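ActII protein (Streptomyces coelicolor, PDB 2OPT) binds actinorhodin and a biosynthetic precursor of it, and probably represses transcription as a dimeric TetR-family DNA-binding protein. Local coordinates at residues V57-L62 / G107-V112; V65-P70 / M118-S123; M82-R87 / R200-L205. All blocks are in the same frame, centred on the assembly; numbering follows the deposited sequence.

Interaction 1 (V57-L62 / G107-V112); sequences VFDIVL and GPNGMV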
loop_
_atom_site.group_PDB
_atom_site.type_symbol
_atom_site.label_atom_id
_atom_site.label_comp_id
_atom_site.label_asym_id
_atom_site.label_seq_id
_atom_site.Cartn_x
_atom_site.Cartn_y
_atom_site.Cartn_z
ATOM N N VAL A 57 -10.654 -14.634 -10.660
ATOM C CA VAL A 57 -9.689 -14.075 -11.609
ATOM C C VAL A 57 -8.406 -13.831 -10.787
ATOM O O VAL A 57 -7.317 -14.177 -11.204
ATOM C CB VAL A 57 -10.228 -12.788 -12.226
ATOM C CG1 VAL A 57 -9.155 -12.058 -12.994
ATOM C CG2 VAL A 57 -11.413 -13.063 -13.182
ATOM N N PHE A 58 -8.557 -13.295 -9.576
ATOM C CA PHE A 58 -7.394 -13.095 -8.737
ATOM C C PHE A 58 -6.653 -14.404 -8.475
ATOM O O PHE A 58 -5.427 -14.452 -8.611
ATOM C CB PHE A 58 -7.798 -12.391 -7.424
ATOM C CG PHE A 58 -6.633 -12.095 -6.479
ATOM C CD1 PHE A 58 -5.394 -11.699 -6.967
ATOM C CD2 PHE A 58 -6.818 -12.164 -5.102
ATOM C CE1 PHE A 58 -4.338 -11.419 -6.100
ATOM C CE2 PHE A 58 -5.783 -11.874 -4.226
ATOM C CZ PHE A 58 -4.546 -11.488 -4.724
ATOM N N ASP A 59 -7.370 -15.476 -8.120
ATOM C CA ASP A 59 -6.657 -16.711 -7.819
ATOM C C ASP A 59 -6.017 -17.334 -9.041
ATOM O O ASP A 59 -4.937 -17.940 -8.958
ATOM C CB ASP A 59 -7.562 -17.731 -7.160
ATOM C CG ASP A 59 -6.763 -18.791 -6.458
ATOM O OD1 ASP A 59 -6.113 -18.450 -5.444
ATOM O OD2 ASP A 59 -6.656 -19.917 -7.021
ATOM N N ILE A 60 -6.642 -17.191 -10.199
ATOM C CA ILE A 60 -6.098 -17.911 -11.354
ATOM C C ILE A 60 -4.711 -17.447 -11.833
ATOM O O ILE A 60 -3.906 -18.239 -12.327
ATOM C CB ILE A 60 -7.122 -17.931 -12.491
ATOM C CG1 ILE A 60 -6.948 -19.225 -13.279
ATOM C CG2 ILE A 60 -7.008 -16.644 -13.399
ATOM C CD1 ILE A 60 -8.102 -19.499 -14.175
ATOM N N VAL A 61 -4.448 -16.143 -11.744
ATOM C CA VAL A 61 -3.173 -15.572 -12.188
ATOM C C VAL A 61 -2.029 -15.905 -11.183
ATOM O O VAL A 61 -0.870 -15.834 -11.517
ATOM C CB VAL A 61 -3.305 -14.024 -12.314
ATOM C CG1 VAL A 61 -4.218 -13.695 -13.428
ATOM C CG2 VAL A 61 -3.883 -13.386 -10.995
ATOM N N LEU A 62 -2.376 -16.214 -9.931
ATOM C CA LEU A 62 -1.392 -16.540 -8.892
ATOM C C LEU A 62 -0.631 -17.810 -9.175
ATOM O O LEU A 62 0.404 -18.054 -8.571
ATOM C CB LEU A 62 -2.079 -16.687 -7.545
ATOM C CG LEU A 62 -2.608 -15.371 -6.970
ATOM C CD1 LEU A 62 -3.216 -15.581 -5.537
ATOM C CD2 LEU A 62 -1.450 -14.387 -6.870
ATOM N N GLY A 107 -7.724 -18.524 -2.311
ATOM C CA GLY A 107 -8.224 -19.579 -3.155
ATOM C C GLY A 107 -7.095 -20.610 -3.304
ATOM O O GLY A 107 -6.047 -20.486 -2.686
ATOM N N PRO A 108 -7.293 -21.603 -4.176
ATOM C CA PRO A 108 -6.368 -22.701 -4.438
ATOM C C PRO A 108 -4.962 -22.241 -4.667
ATOM O O PRO A 108 -4.071 -22.636 -3.949
ATOM C CB PRO A 108 -6.908 -23.314 -5.719
ATOM C CG PRO A 108 -8.372 -22.913 -5.771
ATOM C CD PRO A 108 -8.531 -21.682 -4.989
ATOM N N ASN A 109 -4.737 -21.418 -5.685
ATOM C CA ASN A 109 -3.373 -21.014 -5.998
ATOM C C ASN A 109 -2.814 -20.125 -4.897
ATOM O O ASN A 109 -1.617 -20.204 -4.557
ATOM C CB ASN A 109 -3.308 -20.310 -7.337
ATOM C CG ASN A 109 -3.515 -21.245 -8.445
ATOM O OD1 ASN A 109 -2.960 -22.354 -8.468
ATOM N ND2 ASN A 109 -4.370 -20.849 -9.372
ATOM N N GLY A 110 -3.701 -19.332 -4.308
ATOM C CA GLY A 110 -3.268 -18.415 -3.275
ATOM C C GLY A 110 -2.796 -19.143 -2.034
ATOM O O GLY A 110 -1.767 -18.759 -1.456
ATOM N N MET A 111 -3.609 -20.096 -1.553
ATOM C CA MET A 111 -3.260 -20.808 -0.346
ATOM C C MET A 111 -1.960 -21.621 -0.517
ATOM O O MET A 111 -1.142 -21.607 0.351
ATOM C CB MET A 111 -4.446 -21.640 0.168
ATOM C CG MET A 111 -4.845 -22.822 -0.725
ATOM S SD MET A 111 -6.017 -23.981 0.012
ATOM C CE MET A 111 -5.376 -24.098 1.709
ATOM N N VAL A 112 -1.755 -22.302 -1.640
ATOM C CA VAL A 112 -0.498 -23.005 -1.886
ATOM C C VAL A 112 0.656 -21.988 -1.870
ATOM O O VAL A 112 1.705 -22.212 -1.252
ATOM C CB VAL A 112 -0.547 -23.773 -3.262
ATOM C CG1 VAL A 112 0.817 -24.348 -3.640
ATOM C CG2 VAL A 112 -1.627 -24.867 -3.213
HETATM O O HOH W 1 -6.607 -16.478 -4.000
#
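Asp59 reaches Asn109 and Gly110 in the first turn of helix 108-123, its CG anti to the backbone N (chi1 -161°). At Gly107, the N-cap residue, OD1 of Asp59 lies 3.2 Å from Gly107 C, and a water links this oxygen to Gly107 N. Pro108 presents its ring, with CD 3.3 Å from Asp59 OD2. The backbone N of Asn109 then donates to the syn lone pair of Asp59 OD2 (2.8 Å), while its side-chain ND2 reaches back to Asp59 O (3.0 Å), meeting that carbonyl from above its plane. Gly110 N completes the grip with a 2.8 Å bond to Asp59 OD1, and the CA of Gly110 meets Leu62 CD1 at 3.6 Å. A buried carboxylate facing amides of a helix N terminus is probably stabilised in its charged form. An alanine at Asp59 would probably leave the amides of Asn109 and Gly110 without these acceptors, though the bond from Asn109 ND2 could remain. The two short helical segments cross at 53°. Helix 50-61 packs through Val57, Ile60 and Val61 on helix 8-22 and through Asp59 on helix 108-123, with helices 75-92 and 96-100 also against it.

Interaction 2 (V65-P70 / M118-S123); sequences VEVPEP and MNLLRS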
loop_
_atom_site.group_PDB
_atom_site.type_symbol
_atom_site.label_atom_id
_atom_site.label_comp_id
_atom_site.label_asym_id
_atom_site.label_seq_id
_atom_site.Cartn_x
_atom_site.Cartn_y
_atom_site.Cartn_z
ATOM N N VAL A 65 3.010 -17.011 -10.003
ATOM C CA VAL A 65 3.978 -16.615 -9.006
ATOM C C VAL A 65 4.746 -17.850 -8.532
ATOM O O VAL A 65 4.165 -18.785 -7.954
ATOM C CB VAL A 65 3.306 -15.994 -7.767
ATOM C CG1 VAL A 65 4.383 -15.686 -6.704
ATOM C CG2 VAL A 65 2.514 -14.766 -8.167
ATOM N N GLU A 66 6.049 -17.866 -8.744
ATOM C CA GLU A 66 6.759 -19.051 -8.383
ATOM C C GLU A 66 7.552 -18.766 -7.078
ATOM O O GLU A 66 8.380 -17.866 -7.014
ATOM C CB GLU A 66 7.566 -19.558 -9.592
ATOM C CG GLU A 66 7.271 -21.066 -9.994
ATOM C CD GLU A 66 6.005 -21.288 -10.841
ATOM O OE1 GLU A 66 4.986 -21.814 -10.329
ATOM O OE2 GLU A 66 6.030 -20.964 -12.040
ATOM N N VAL A 67 7.213 -19.521 -6.040
ATOM C CA VAL A 67 7.861 -19.449 -4.755
ATOM C C VAL A 67 8.790 -20.652 -4.712
ATOM O O VAL A 67 8.346 -21.793 -4.862
ATOM C CB VAL A 67 6.837 -19.525 -3.585
ATOM C CG1 VAL A 67 7.553 -19.292 -2.290
ATOM C CG2 VAL A 67 5.734 -18.476 -3.786
ATOM N N PRO A 68 10.105 -20.409 -4.594
ATOM C CA PRO A 68 11.011 -21.549 -4.683
ATOM C C PRO A 68 11.017 -22.415 -3.451
ATOM O O PRO A 68 10.628 -21.978 -2.336
ATOM C CB PRO A 68 12.366 -20.873 -4.867
ATOM C CG PRO A 68 12.206 -19.564 -4.148
ATOM C CD PRO A 68 10.834 -19.126 -4.479
ATOM N N GLU A 69 11.406 -23.673 -3.646
ATOM C CA GLU A 69 11.675 -24.553 -2.508
ATOM C C GLU A 69 12.914 -24.012 -1.795
ATOM O O GLU A 69 13.862 -23.597 -2.475
ATOM C CB GLU A 69 11.926 -25.959 -3.042
ATOM C CG GLU A 69 11.610 -27.066 -2.020
ATOM C CD GLU A 69 10.119 -27.075 -1.558
ATOM O OE1 GLU A 69 9.209 -26.807 -2.374
ATOM O OE2 GLU A 69 9.858 -27.399 -0.387
ATOM N N PRO A 70 12.917 -23.968 -0.458
ATOM C CA PRO A 70 14.091 -23.354 0.209
ATOM C C PRO A 70 15.460 -23.987 -0.143
ATOM O O PRO A 70 15.587 -25.200 -0.139
ATOM C CB PRO A 70 13.761 -23.547 1.697
ATOM C CG PRO A 70 12.268 -23.558 1.719
ATOM C CD PRO A 70 11.881 -24.336 0.532
ATOM N N MET A 118 5.409 -18.945 3.444
ATOM C CA MET A 118 5.715 -19.078 4.836
ATOM C C MET A 118 6.776 -20.144 5.067
ATOM O O MET A 118 7.610 -19.981 5.942
ATOM C CB MET A 118 4.453 -19.457 5.604
ATOM C CG MET A 118 3.462 -18.310 5.629
ATOM S SD MET A 118 4.149 -16.801 6.371
ATOM C CE MET A 118 3.159 -15.577 5.556
ATOM N N ASN A 119 6.738 -21.245 4.312
ATOM C CA ASN A 119 7.801 -22.214 4.412
ATOM C C ASN A 119 9.142 -21.518 4.203
ATOM O O ASN A 119 10.085 -21.733 4.988
ATOM C CB ASN A 119 7.607 -23.392 3.433
ATOM C CG ASN A 119 8.371 -24.631 3.857
ATOM O OD1 ASN A 119 8.341 -25.027 5.007
ATOM N ND2 ASN A 119 9.034 -25.259 2.917
ATOM N N LEU A 120 9.250 -20.689 3.162
ATOM C CA LEU A 120 10.540 -20.041 2.841
ATOM C C LEU A 120 10.977 -19.076 3.947
ATOM O O LEU A 120 12.143 -19.048 4.348
ATOM C CB LEU A 120 10.435 -19.244 1.545
ATOM C CG LEU A 120 11.703 -18.600 0.923
ATOM C CD1 LEU A 120 12.852 -19.591 0.767
ATOM C CD2 LEU A 120 11.392 -17.920 -0.413
ATOM N N LEU A 121 10.043 -18.256 4.396
ATOM C CA LEU A 121 10.323 -17.255 5.445
ATOM C C LEU A 121 10.811 -17.886 6.741
ATOM O O LEU A 121 11.863 -17.523 7.261
ATOM C CB LEU A 121 9.118 -16.343 5.673
ATOM C CG LEU A 121 8.734 -15.446 4.475
ATOM C CD1 LEU A 121 7.335 -14.808 4.642
ATOM C CD2 LEU A 121 9.785 -14.388 4.089
ATOM N N ARG A 122 10.080 -18.865 7.242
ATOM C CA ARG A 122 10.528 -19.638 8.399
ATOM C C ARG A 122 11.853 -20.374 8.235
ATOM O O ARG A 122 12.617 -20.515 9.186
ATOM C CB ARG A 122 9.447 -20.625 8.842
ATOM C CG ARG A 122 8.162 -19.934 9.208
ATOM C CD ARG A 122 7.682 -20.373 10.544
ATOM N NE ARG A 122 6.824 -21.514 10.377
ATOM C CZ ARG A 122 6.455 -22.368 11.325
ATOM N NH1 ARG A 122 6.863 -22.221 12.591
ATOM N NH2 ARG A 122 5.669 -23.386 10.972
ATOM N N SER A 123 12.120 -20.886 7.049
ATOM C CA SER A 123 13.380 -21.554 6.784
ATOM C C SER A 123 14.561 -20.618 7.027
ATOM O O SER A 123 15.655 -21.073 7.253
ATOM C CB SER A 123 13.413 -22.083 5.368
ATOM O OG SER A 123 13.747 -21.026 4.498
HETATM O O HOH W 2 8.065 -25.107 0.044
#
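Pro70 and Leu120 form the centre of this contact, where an extended loop lies against the C-terminal end of helix 108-123. The pyrrolidine ring of Pro70 is the main bump on the loop side, and it fills a shallow hollow on the helix bounded by Asn119, Leu120 and Ser123. Its CD abuts Asn119 ND2 at 3.8 Å, and its CB rests against Ser123 OG at the same 3.8 Å. The floor is Leu120, whose CD1 lies 4.0 Å from Pro70 CA and also faces the ring at CG.

Leu120 is in turn the bump on the helix side. Chi1 of -173° sets its CG anti to the backbone N; beyond it the two methyls go to different prolines. CD1 takes Pro70, whereas CD2 meets Pro68 CG at 4.2 Å and, more loosely, Val67 CG1.

The polar margin is bridged rather than directly bonded: a water accepts from Asn119 ND2 (3.0 Å) and donates weakly to Glu69 OE2. The strongest partners of these two side chains lie outside, Arg116 for the carboxylate of Glu69 and Asn184 of the second subunit for Asn119 OD1. Ser123 OG folds back to donate to Leu120 O (2.6 Å), a carbonyl that also receives Trp75 NE1; this probably helps to hold the hydroxyl beside the Pro70 ring.

Between helices 50-61 and 75-92, the loop thus runs as a proline-rich strap over helix 108-123. This is consistent with a TetR-family fold, in which the chain leaves the DNA-binding region through helix 50-61 and enters the helical C-terminal domain by way of this loop.

Interaction 3 (M82-R87 / R200-L205); sequences MCRSLR and RFELGL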
loop_
_atom_site.group_PDB
_atom_site.type_symbol
_atom_site.label_atom_id
_atom_site.label_comp_id
_atom_site.label_asym_id
_atom_site.label_seq_id
_atom_site.Cartn_x
_atom_site.Cartn_y
_atom_site.Cartn_z
ATOM N N MET A 82 11.049 -14.479 -5.296
ATOM C CA MET A 82 9.614 -14.670 -5.121
ATOM C C MET A 82 8.854 -13.353 -5.227
ATOM O O MET A 82 7.738 -13.310 -5.746
ATOM C CB MET A 82 9.329 -15.336 -3.773
ATOM C CG MET A 82 7.950 -15.047 -3.208
ATOM S SD MET A 82 7.837 -15.425 -1.449
ATOM C CE MET A 82 8.208 -13.827 -0.734
ATOM N N CYS A 83 9.461 -12.278 -4.732
ATOM C CA CYS A 83 8.848 -10.955 -4.799
ATOM C C CYS A 83 8.841 -10.426 -6.229
ATOM O O CYS A 83 7.872 -9.808 -6.669
ATOM C CB CYS A 83 9.581 -9.978 -3.880
ATOM S SG CYS A 83 9.238 -10.206 -2.121
ATOM N N ARG A 84 9.932 -10.672 -6.949
ATOM C CA ARG A 84 10.039 -10.264 -8.344
ATOM C C ARG A 84 9.019 -11.001 -9.206
ATOM O O ARG A 84 8.489 -10.449 -10.170
ATOM C CB ARG A 84 11.454 -10.516 -8.868
ATOM C CG ARG A 84 12.485 -9.507 -8.382
ATOM C CD ARG A 84 13.832 -9.721 -9.061
ATOM N NE ARG A 84 14.938 -9.188 -8.270
ATOM C CZ ARG A 84 15.982 -9.905 -7.869
ATOM N NH1 ARG A 84 16.945 -9.337 -7.154
ATOM N NH2 ARG A 84 16.067 -11.191 -8.181
ATOM N N SER A 85 8.748 -12.251 -8.846
ATOM C CA SER A 85 7.716 -13.060 -9.533
ATOM C C SER A 85 6.294 -12.515 -9.377
ATOM O O SER A 85 5.501 -12.461 -10.324
ATOM C CB SER A 85 7.767 -14.514 -9.014
ATOM O OG SER A 85 7.089 -15.422 -9.893
ATOM N N LEU A 86 5.960 -12.098 -8.171
ATOM C CA LEU A 86 4.720 -11.446 -7.937
ATOM C C LEU A 86 4.600 -10.145 -8.708
ATOM O O LEU A 86 3.550 -9.850 -9.290
ATOM C CB LEU A 86 4.633 -11.110 -6.439
ATOM C CG LEU A 86 3.266 -10.627 -5.986
ATOM C CD1 LEU A 86 2.077 -11.590 -6.270
ATOM C CD2 LEU A 86 3.341 -10.339 -4.492
ATOM N N ARG A 87 5.680 -9.372 -8.754
ATOM C CA ARG A 87 5.679 -8.115 -9.469
ATOM C C ARG A 87 5.451 -8.346 -10.939
ATOM O O ARG A 87 4.726 -7.614 -11.589
ATOM C CB ARG A 87 7.018 -7.369 -9.233
ATOM C CG ARG A 87 7.148 -6.069 -10.034
ATOM C CD ARG A 87 8.599 -5.492 -10.038
ATOM N NE ARG A 87 8.671 -4.114 -10.575
ATOM C CZ ARG A 87 9.724 -3.634 -11.204
ATOM N NH1 ARG A 87 10.800 -4.389 -11.393
ATOM N NH2 ARG A 87 9.698 -2.409 -11.661
ATOM N N ARG A 200 13.191 1.789 -7.375
ATOM C CA ARG A 200 12.364 1.834 -6.141
ATOM C C ARG A 200 12.073 0.421 -5.690
ATOM O O ARG A 200 12.320 0.055 -4.579
ATOM C CB ARG A 200 10.994 2.467 -6.401
ATOM C CG ARG A 200 10.948 3.932 -6.724
ATOM C CD ARG A 200 9.560 4.323 -7.340
ATOM N NE ARG A 200 8.459 4.093 -6.410
ATOM C CZ ARG A 200 8.190 4.882 -5.364
ATOM N NH1 ARG A 200 8.947 5.955 -5.133
ATOM N NH2 ARG A 200 7.177 4.596 -4.541
ATOM N N PHE A 201 11.601 -0.414 -6.592
ATOM C CA PHE A 201 11.350 -1.800 -6.227
ATOM C C PHE A 201 12.560 -2.502 -5.570
ATOM O O PHE A 201 12.419 -3.167 -4.553
ATOM C CB PHE A 201 10.896 -2.621 -7.423
ATOM C CG PHE A 201 10.312 -3.945 -7.031
ATOM C CD1 PHE A 201 9.067 -4.021 -6.470
ATOM C CD2 PHE A 201 11.054 -5.112 -7.204
ATOM C CE1 PHE A 201 8.545 -5.240 -6.075
ATOM C CE2 PHE A 201 10.540 -6.355 -6.827
ATOM C CZ PHE A 201 9.294 -6.420 -6.284
ATOM N N GLU A 202 13.748 -2.375 -6.155
ATOM C CA GLU A 202 14.873 -3.102 -5.589
ATOM C C GLU A 202 15.321 -2.522 -4.248
ATOM O O GLU A 202 15.559 -3.281 -3.293
ATOM C CB GLU A 202 16.021 -3.269 -6.599
ATOM C CG GLU A 202 15.698 -4.215 -7.800
ATOM C CD GLU A 202 15.360 -5.694 -7.471
ATOM O OE1 GLU A 202 15.973 -6.357 -6.584
ATOM O OE2 GLU A 202 14.473 -6.213 -8.178
ATOM N N LEU A 203 15.334 -1.186 -4.129
ATOM C CA LEU A 203 15.631 -0.555 -2.856
ATOM C C LEU A 203 14.668 -1.015 -1.774
ATOM O O LEU A 203 15.109 -1.379 -0.687
ATOM C CB LEU A 203 15.532 0.987 -2.950
ATOM C CG LEU A 203 16.763 1.739 -3.366
ATOM C CD1 LEU A 203 16.485 3.252 -3.582
ATOM C CD2 LEU A 203 17.839 1.534 -2.279
ATOM N N GLY A 204 13.363 -0.968 -2.027
ATOM C CA GLY A 204 12.391 -1.372 -0.976
ATOM C C GLY A 204 12.541 -2.852 -0.635
ATOM O O GLY A 204 12.394 -3.255 0.499
ATOM N N LEU A 205 12.771 -3.705 -1.640
ATOM C CA LEU A 205 13.079 -5.108 -1.376
ATOM C C LEU A 205 14.304 -5.276 -0.439
ATOM O O LEU A 205 14.228 -5.992 0.523
ATOM C CB LEU A 205 13.330 -5.836 -2.734
ATOM C CG LEU A 205 12.927 -7.278 -2.907
ATOM C CD1 LEU A 205 11.539 -7.500 -2.386
ATOM C CD2 LEU A 205 13.071 -7.677 -4.446
#
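Arg87 lies over the ring of Phe201, its CD poised almost exactly above the ring centre at 3.6 Å and only 5° from the normal, a CH-pi contact. The two side chains run in opposite senses, one over the other, and the guanidinium lies nearly parallel to the ring, the planes 13° apart. As a result the guanidinium passes beyond the ring and has Phe201 CB over its centre; its charged end goes on to a salt bridge between NH2 and Asp198.

Arg84 treats the same ring differently. Its CG stands at the edge, 4.0 Å from Phe201 CE2, while Cys83 O also lies at the edge, nearest CZ. Extended from CG to NE, Arg84 then crosses Glu202 at about a right angle. Glu202 is modelled in two conformers, and in one of them Arg84 NE donates to OE2 (3.0 Å) and NH1 to OE1 (3.2 Å), a side-on salt bridge that may therefore not be held all the time. Both oxygens lie near the guanidinium plane, yet the carboxylate is turned out of it.

On the buried side Cys83 CB presses tightly on Leu205 CD1 (3.5 Å). The axes of the short segments run roughly antiparallel (144°) and are 11.6 Å apart, a separation bridged by Arg84, Arg87 and Phe201. Phe201 also meets the ring of Phe141 on helix 128-150, and Arg200 and Leu203 pack on Tyr133 of the second subunit. This places the contact beside the dimer interface, consistent with the helical C-terminal core of TetR-family regulators.

From the N terminus, the chain first passes 57-62, 65-70 and 82-87, and each of these waits for a partner supplied later. Interaction 1 closes a loop of 44 residues when 107-112 returns to helix 50-61, and interaction 2 closes one of 47 residues a few turns further along helix 108-123. Interaction 3 closes only after 112 residues, near the C terminus. None nests in another: all three pairs cross. Interactions 1 and 2 share helix 108-123, tying it to the end of helix 50-61 and to the loop that follows. That loop also touches helix 75-92, through Glu66 N and Ser85 OG and through Val67 and Met82, joining interactions 2 and 3.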